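Local coordinates for protein transcriptional regulator (Aquifex aeolicus, PDB 2EH3) that probably binds DNA through an N-terminal helix-turn-helix and regulates transcription as a TetR/AcrR-type regulator, at residues K4-L8 / E52-R56; L134-I138 / L168-F172. All coordinates share one frame; numbering follows the deposited sequence.

In the fold
From the N terminus, helix 3-18 opens contact 1, and the chain then runs through helices 25-32 and 36-42, including the predicted helix-turn-helix at 24-43, before helix 46-67 comes back to close it. Contact 1 therefore ties the first helix of the presumed DNA-binding head to the long helix that leads out of it. The magnesium-binding glutamates of helix 73-86 follow, and contact 2 opens only on helix 131-152 and closes where residues 168-172 return to it, pairing the last two helices of the C-terminal domain. The two loops neither nest nor cross: they follow in series, with centres about 32 Å apart on opposite sides of the chain's centre.

Contact 1 (K4-L8 / E52-R56); sequences KERIL and EIIER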
ATOM      1  N   LYS A   4     -23.630 -21.226   1.612  1.00 15.24           N
ATOM      2  CA  LYS A   4     -22.997 -19.939   1.921  1.00 14.74           C
ATOM      3  C   LYS A   4     -21.502 -20.022   1.603  1.00 14.98           C
ATOM      4  O   LYS A   4     -20.920 -19.079   1.031  1.00 14.46           O
ATOM      5  CB  LYS A   4     -23.210 -19.573   3.391  1.00 17.18           C
ATOM      6  CG  LYS A   4     -22.752 -18.175   3.728  1.00 17.62           C
ATOM      7  CD  LYS A   4     -23.004 -17.819   5.202  1.00 20.58           C
ATOM      8  CE  LYS A   4     -22.661 -16.358   5.479  1.00 20.56           C
ATOM      9  NZ  LYS A   4     -23.224 -15.953   6.797  1.00 22.38           N
ATOM     10  N   GLU A   5     -20.883 -21.137   1.977  1.00 15.34           N
ATOM     11  CA  GLU A   5     -19.470 -21.339   1.709  1.00 16.15           C
ATOM     12  C   GLU A   5     -19.210 -21.351   0.213  1.00 14.87           C
ATOM     13  O   GLU A   5     -18.228 -20.782  -0.262  1.00 15.43           O
ATOM     14  CB  GLU A   5     -18.986 -22.666   2.303  1.00 18.71           C
ATOM     15  CG  GLU A   5     -18.772 -22.653   3.806  1.00 23.06           C
ATOM     16  CD  GLU A   5     -20.025 -22.334   4.580  1.00 26.20           C
ATOM     17  OE1 GLU A   5     -21.083 -22.967   4.320  1.00 27.98           O
ATOM     18  OE2 GLU A   5     -19.940 -21.447   5.461  1.00 27.40           O
ATOM     19  N   ARG A   6     -20.085 -21.993  -0.551  1.00 14.43           N
ATOM     20  CA  ARG A   6     -19.865 -22.035  -1.992  1.00 14.78           C
ATOM     21  C   ARG A   6     -19.953 -20.641  -2.614  1.00 13.19           C
ATOM     22  O   ARG A   6     -19.140 -20.284  -3.485  1.00 14.70           O
ATOM     23  CB  ARG A   6     -20.872 -22.979  -2.665  1.00 17.22           C
ATOM     24  CG  ARG A   6     -20.599 -24.433  -2.363  1.00 21.71           C
ATOM     25  CD  ARG A   6     -20.898 -25.318  -3.570  1.00 26.47           C
ATOM     26  NE  ARG A   6     -22.328 -25.484  -3.806  1.00 30.59           N
ATOM     27  CZ  ARG A   6     -23.061 -24.759  -4.645  1.00 30.34           C
ATOM     28  NH1 ARG A   6     -22.519 -23.783  -5.366  1.00 30.63           N
ATOM     29  NH2 ARG A   6     -24.353 -25.030  -4.766  1.00 31.57           N
ATOM     30  N   ILE A   7     -20.926 -19.857  -2.176  1.00 12.61           N
ATOM     31  CA  ILE A   7     -21.073 -18.497  -2.687  1.00 10.96           C
ATOM     32  C   ILE A   7     -19.805 -17.709  -2.334  1.00 11.38           C
ATOM     33  O   ILE A   7     -19.272 -16.987  -3.166  1.00 11.62           O
ATOM     34  CB  ILE A   7     -22.291 -17.814  -2.057  1.00 10.96           C
ATOM     35  CG1 ILE A   7     -23.561 -18.491  -2.560  1.00 12.62           C
ATOM     36  CG2 ILE A   7     -22.317 -16.322  -2.388  1.00 11.00           C
ATOM     37  CD1 ILE A   7     -24.822 -18.090  -1.799  1.00 13.35           C
ATOM     38  N   LEU A   8     -19.334 -17.833  -1.101  1.00 11.42           N
ATOM     39  CA  LEU A   8     -18.124 -17.111  -0.712  1.00 10.81           C
ATOM     40  C   LEU A   8     -16.932 -17.485  -1.587  1.00 11.69           C
ATOM     41  O   LEU A   8     -16.141 -16.610  -1.970  1.00 10.96           O
ATOM     42  CB  LEU A   8     -17.811 -17.380   0.766  1.00 11.15           C
ATOM     43  CG  LEU A   8     -18.738 -16.601   1.697  1.00 13.28           C
ATOM     44  CD1 LEU A   8     -18.671 -17.186   3.114  1.00 15.65           C
ATOM     45  CD2 LEU A   8     -18.336 -15.139   1.694  1.00 15.23           C
ATOM     46  N   GLU A  52     -18.321  -9.866   4.468  1.00 14.02           N
ATOM     47  CA  GLU A  52     -18.157 -11.181   5.094  1.00 15.02           C
ATOM     48  C   GLU A  52     -16.865 -11.867   4.674  1.00 15.58           C
ATOM     49  O   GLU A  52     -16.239 -12.555   5.479  1.00 16.15           O
ATOM     50  CB  GLU A  52     -19.362 -12.067   4.774  1.00 16.02           C
ATOM     51  CG  GLU A  52     -19.283 -13.498   5.360  1.00 19.53           C
ATOM     52  CD  GLU A  52     -19.399 -13.552   6.876  1.00 23.61           C
ATOM     53  OE1 GLU A  52     -19.756 -12.523   7.478  1.00 24.50           O
ATOM     54  OE2 GLU A  52     -19.147 -14.638   7.455  1.00 25.23           O
ATOM     55  N   ILE A  53     -16.476 -11.702   3.413  1.00 13.30           N
ATOM     56  CA  ILE A  53     -15.236 -12.285   2.896  1.00 12.50           C
ATOM     57  C   ILE A  53     -14.069 -11.751   3.721  1.00 14.87           C
ATOM     58  O   ILE A  53     -13.198 -12.511   4.158  1.00 15.15           O
ATOM     59  CB  ILE A  53     -15.011 -11.902   1.398  1.00 13.13           C
ATOM     60  CG1 ILE A  53     -15.998 -12.668   0.518  1.00 14.04           C
ATOM     61  CG2 ILE A  53     -13.580 -12.203   0.973  1.00 15.19           C
ATOM     62  CD1 ILE A  53     -15.890 -12.306  -0.949  1.00 14.10           C
ATOM     63  N   ILE A  54     -14.059 -10.436   3.922  1.00 14.84           N
ATOM     64  CA  ILE A  54     -13.000  -9.816   4.696  1.00 14.93           C
ATOM     65  C   ILE A  54     -13.070 -10.255   6.146  1.00 16.74           C
ATOM     66  O   ILE A  54     -12.039 -10.625   6.742  1.00 17.66           O
ATOM     67  CB  ILE A  54     -13.097  -8.275   4.596  1.00 14.13           C
ATOM     68  CG1 ILE A  54     -12.952  -7.857   3.120  1.00 16.04           C
ATOM     69  CG2 ILE A  54     -12.029  -7.602   5.486  1.00 13.21           C
ATOM     70  CD1 ILE A  54     -11.618  -8.247   2.459  1.00 16.83           C
ATOM     71  N   GLU A  55     -14.278 -10.246   6.707  1.00 17.83           N
ATOM     72  CA  GLU A  55     -14.471 -10.626   8.103  1.00 20.34           C
ATOM     73  C   GLU A  55     -13.965 -12.040   8.393  1.00 20.53           C
ATOM     74  O   GLU A  55     -13.358 -12.297   9.446  1.00 19.05           O
ATOM     75  CB  GLU A  55     -15.946 -10.515   8.472  1.00 21.28           C
ATOM     76  CG  GLU A  55     -16.220 -10.466   9.962  1.00 24.75           C
ATOM     77  CD  GLU A  55     -15.803  -9.149  10.591  1.00 26.17           C
ATOM     78  OE1 GLU A  55     -15.450  -8.205   9.849  1.00 27.79           O
ATOM     79  OE2 GLU A  55     -15.843  -9.058  11.834  1.00 29.52           O
ATOM     80  N   ARG A  56     -14.205 -12.962   7.470  1.00 20.77           N
ATOM     81  CA  ARG A  56     -13.757 -14.328   7.693  1.00 19.01           C
ATOM     82  C   ARG A  56     -12.233 -14.455   7.638  1.00 19.79           C
ATOM     83  O   ARG A  56     -11.657 -15.229   8.407  1.00 18.89           O
ATOM     84  CB  ARG A  56     -14.438 -15.274   6.713  1.00 19.69           C
ATOM     85  CG  ARG A  56     -15.890 -15.479   7.059  1.00 20.40           C
ATOM     86  CD  ARG A  56     -16.512 -16.515   6.153  1.00 20.02           C
ATOM     87  NE  ARG A  56     -17.891 -16.763   6.549  1.00 19.56           N
ATOM     88  CZ  ARG A  56     -18.488 -17.942   6.455  1.00 19.96           C
ATOM     89  NH1 ARG A  56     -17.830 -18.987   5.971  1.00 21.07           N
ATOM     90  NH2 ARG A  56     -19.736 -18.072   6.862  1.00 21.77           N
TER
HETATM   91  O   HOH W   1     -20.757 -16.262   8.830  1.00 40.26           O
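The guanidinium of Arg-56 is the flat group at the middle here: Leu-8 lays CD1 over one face, 3.4 Å from CZ and offset toward the rim, while two carboxylates meet its edge. One is Glu-52, a turn back on the same helix, whose OE2 accepts a hydrogen bond from Arg-56 NE at 2.6 Å, nearly straight (174°) and lying in the guanidinium plane. The other is Glu-5, whose OE2 accepts from Arg-56 NH1 at 3.3 Å, a longer salt bridge with the carboxylate tilted 31° from the guanidinium. Both acceptors use the anti lone pair, and together they fix the rotation of the arginine head. The remaining oxygen of Glu-5, OE1, is bonded to the backbone N of Gly-2.

Lys-4 comes in obliquely. Its CG lies anti to the backbone N (chi1 -172°), and the extended chain beyond carries CE to 3.7 Å from Arg-56 NH2. A water joins the ends, accepting from Lys-4 NZ and Arg-56 NH2 and donating to Glu-52 OE2 at 2.7 Å, which probably eases the closeness of the two positive groups. The other methyl of Leu-8, CD2, packs 3.6 Å from Ile-53 CG1.

This apolar pair beside the salt-bridge network joins helices 3-18 and 46-67, where the homeodomain-like three-helix head of a TetR-family regulator meets the helix that connects it to the C-terminal domain.

Contact 2 (L134-I138 / L168-F172); sequences LSEII and LKLIF
Ile-171 meets Leu-134 and Ile-137 in the aliphatic part of this contact, and its two branches part: CG2 presses against Leu-134 CD2 at 3.4 Å, tighter than usual for two carbons, while CD1 reaches Ile-137 CG2 at 3.7 Å and lies 4.2 Å from Ile-138 CG1. Leu-134 and Ile-137 each slide past Ile-171 in the opposite direction. About one turn earlier on the same helix, Leu-168 sends CD2 across Ile-138 at about a right angle, 4.0 Å from CG2.

The pairing belongs to the all-helical, tetracycline-repressor-like C-terminal domain, where helices 131-152 and 157-171 pack together. The second subunit covers part of it: its Leu-170 packs on Leu-134 and its Gly-167 on Ile-137, and Glu-136 forms a salt bridge to Lys-163 of that subunit. These two helices probably form, with their copies, the four-helix dimer interface usual in TetR-family proteins.

Aromatic contacts add the far end. With CG anti to its carbonyl carbon (chi1 -71°), Phe-172 lets its ring end reach helix 131-152, where Ile-138 CD1 lies 3.6 Å from Phe-172 CZ and Leu-134 CD1 4.0 Å from Phe-172 CE1. Both methyls approach the ring obliquely. Phe-127 meets the same ring, their planes about 50° apart, and Leu-77 of helix 73-86, the helix with the magnesium-binding glutamates, touches both Ile-138 and Leu-168.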
ATOM      1  N   LEU A 134       8.228  -1.179  16.906  1.00  9.84           N
ATOM      2  CA  LEU A 134       8.392  -2.445  16.200  1.00  9.53           C
ATOM      3  C   LEU A 134       7.155  -2.807  15.410  1.00  9.23           C
ATOM      4  O   LEU A 134       7.257  -3.374  14.312  1.00 10.04           O
ATOM      5  CB  LEU A 134       8.674  -3.563  17.203  1.00 10.35           C
ATOM      6  CG  LEU A 134      10.067  -3.601  17.821  1.00 11.57           C
ATOM      7  CD1 LEU A 134      10.077  -4.535  19.065  1.00 13.69           C
ATOM      8  CD2 LEU A 134      11.054  -4.070  16.748  1.00 12.17           C
ATOM      9  N   SER A 135       5.975  -2.483  15.932  1.00 10.42           N
ATOM     10  CA  SER A 135       4.770  -2.848  15.199  1.00  9.67           C
ATOM     11  C   SER A 135       4.705  -2.112  13.862  1.00 11.60           C
ATOM     12  O   SER A 135       4.302  -2.716  12.870  1.00 13.30           O
ATOM     13  CB  SER A 135       3.499  -2.563  16.021  1.00 11.89           C
ATOM     14  OG  SER A 135       3.256  -1.164  16.143  1.00 14.86           O
ATOM     15  N   GLU A 136       5.106  -0.833  13.839  1.00 11.62           N
ATOM     16  CA  GLU A 136       5.112  -0.015  12.635  1.00 11.68           C
ATOM     17  C   GLU A 136       6.125  -0.564  11.637  1.00 11.29           C
ATOM     18  O   GLU A 136       5.826  -0.741  10.434  1.00 10.64           O
ATOM     19  CB  GLU A 136       5.509   1.422  12.963  1.00 15.27           C
ATOM     20  CG  GLU A 136       4.610   2.131  13.980  1.00 17.36           C
ATOM     21  CD  GLU A 136       3.385   2.771  13.368  1.00 19.25           C
ATOM     22  OE1 GLU A 136       3.118   2.555  12.155  1.00 20.27           O
ATOM     23  OE2 GLU A 136       2.680   3.474  14.116  1.00 17.52           O
ATOM     24  N   ILE A 137       7.329  -0.819  12.135  1.00 10.35           N
ATOM     25  CA  ILE A 137       8.392  -1.344  11.283  1.00  9.45           C
ATOM     26  C   ILE A 137       8.019  -2.692  10.665  1.00  8.87           C
ATOM     27  O   ILE A 137       8.112  -2.898   9.446  1.00  9.91           O
ATOM     28  CB  ILE A 137       9.685  -1.575  12.076  1.00  9.80           C
ATOM     29  CG1 ILE A 137      10.266  -0.233  12.571  1.00 11.06           C
ATOM     30  CG2 ILE A 137      10.692  -2.306  11.184  1.00 11.04           C
ATOM     31  CD1 ILE A 137      11.369  -0.393  13.624  1.00 10.89           C
ATOM     32  N   ILE A 138       7.610  -3.617  11.517  1.00 10.35           N
ATOM     33  CA  ILE A 138       7.317  -4.958  11.049  1.00 10.74           C
ATOM     34  C   ILE A 138       6.091  -5.038  10.168  1.00 11.36           C
ATOM     35  O   ILE A 138       6.116  -5.728   9.144  1.00 11.86           O
ATOM     36  CB  ILE A 138       7.243  -5.907  12.247  1.00 11.61           C
ATOM     37  CG1 ILE A 138       8.636  -5.957  12.892  1.00 13.39           C
ATOM     38  CG2 ILE A 138       6.826  -7.313  11.796  1.00 12.03           C
ATOM     39  CD1 ILE A 138       8.684  -6.702  14.221  1.00 14.70           C
ATOM     40  N   LEU A 168      13.602  -9.979  10.050  1.00 11.85           N
ATOM     41  CA  LEU A 168      13.244 -10.037  11.466  1.00 11.13           C
ATOM     42  C   LEU A 168      14.465 -10.316  12.321  1.00 13.28           C
ATOM     43  O   LEU A 168      14.588  -9.775  13.414  1.00 12.70           O
ATOM     44  CB  LEU A 168      12.160 -11.079  11.714  1.00 10.29           C
ATOM     45  CG  LEU A 168      10.834 -10.746  11.038  1.00 11.27           C
ATOM     46  CD1 LEU A 168       9.865 -11.814  11.477  1.00 11.57           C
ATOM     47  CD2 LEU A 168      10.301  -9.345  11.393  1.00 12.80           C
ATOM     48  N   LYS A 169      15.378 -11.143  11.816  1.00 14.55           N
ATOM     49  CA  LYS A 169      16.599 -11.426  12.548  1.00 15.04           C
ATOM     50  C   LYS A 169      17.363 -10.127  12.738  1.00 15.01           C
ATOM     51  O   LYS A 169      17.865  -9.842  13.828  1.00 15.96           O
ATOM     52  CB  LYS A 169      17.465 -12.443  11.783  1.00 17.14           C
ATOM     53  CG  LYS A 169      18.846 -12.664  12.414  1.00 22.71           C
ATOM     54  CD  LYS A 169      19.618 -13.787  11.715  1.00 26.31           C
ATOM     55  CE  LYS A 169      20.994 -13.986  12.357  1.00 29.81           C
ATOM     56  NZ  LYS A 169      21.592 -15.305  12.014  1.00 31.77           N
ATOM     57  N   LEU A 170      17.450  -9.319  11.684  1.00 14.08           N
ATOM     58  CA  LEU A 170      18.166  -8.063  11.789  1.00 16.49           C
ATOM     59  C   LEU A 170      17.491  -7.146  12.816  1.00 18.13           C
ATOM     60  O   LEU A 170      18.155  -6.563  13.684  1.00 20.53           O
ATOM     61  CB  LEU A 170      18.243  -7.391  10.417  1.00 13.83           C
ATOM     62  CG  LEU A 170      19.008  -6.068  10.305  1.00 12.43           C
ATOM     63  CD1 LEU A 170      19.392  -5.873   8.847  1.00 12.74           C
ATOM     64  CD2 LEU A 170      18.182  -4.902  10.819  1.00 14.69           C
ATOM     65  N   ILE A 171      16.170  -7.055  12.753  1.00 16.82           N
ATOM     66  CA  ILE A 171      15.422  -6.207  13.681  1.00 18.02           C
ATOM     67  C   ILE A 171      15.547  -6.665  15.138  1.00 19.79           C
ATOM     68  O   ILE A 171      15.861  -5.843  16.026  1.00 23.34           O
ATOM     69  CB  ILE A 171      13.921  -6.138  13.242  1.00 15.24           C
ATOM     70  CG1 ILE A 171      13.790  -5.399  11.898  1.00 15.88           C
ATOM     71  CG2 ILE A 171      13.079  -5.445  14.335  1.00 16.05           C
ATOM     72  CD1 ILE A 171      12.427  -5.530  11.183  1.00 15.67           C
ATOM     73  N   PHE A 172      15.332  -7.948  15.412  1.00 20.26           N
ATOM     74  CA  PHE A 172      15.388  -8.464  16.792  1.00 21.24           C
ATOM     75  C   PHE A 172      16.757  -8.858  17.354  1.00 23.86           C
ATOM     76  O   PHE A 172      17.663  -9.255  16.581  1.00 26.02           O
ATOM     77  CB  PHE A 172      14.447  -9.654  16.929  1.00 18.70           C
ATOM     78  CG  PHE A 172      13.006  -9.284  16.891  1.00 15.76           C
ATOM     79  CD1 PHE A 172      12.430  -8.607  17.964  1.00 17.17           C
ATOM     80  CD2 PHE A 172      12.221  -9.603  15.798  1.00 15.81           C
ATOM     81  CE1 PHE A 172      11.073  -8.244  17.938  1.00 16.76           C
ATOM     82  CE2 PHE A 172      10.853  -9.237  15.770  1.00 15.83           C
ATOM     83  CZ  PHE A 172      10.294  -8.554  16.845  1.00 14.31           C
TER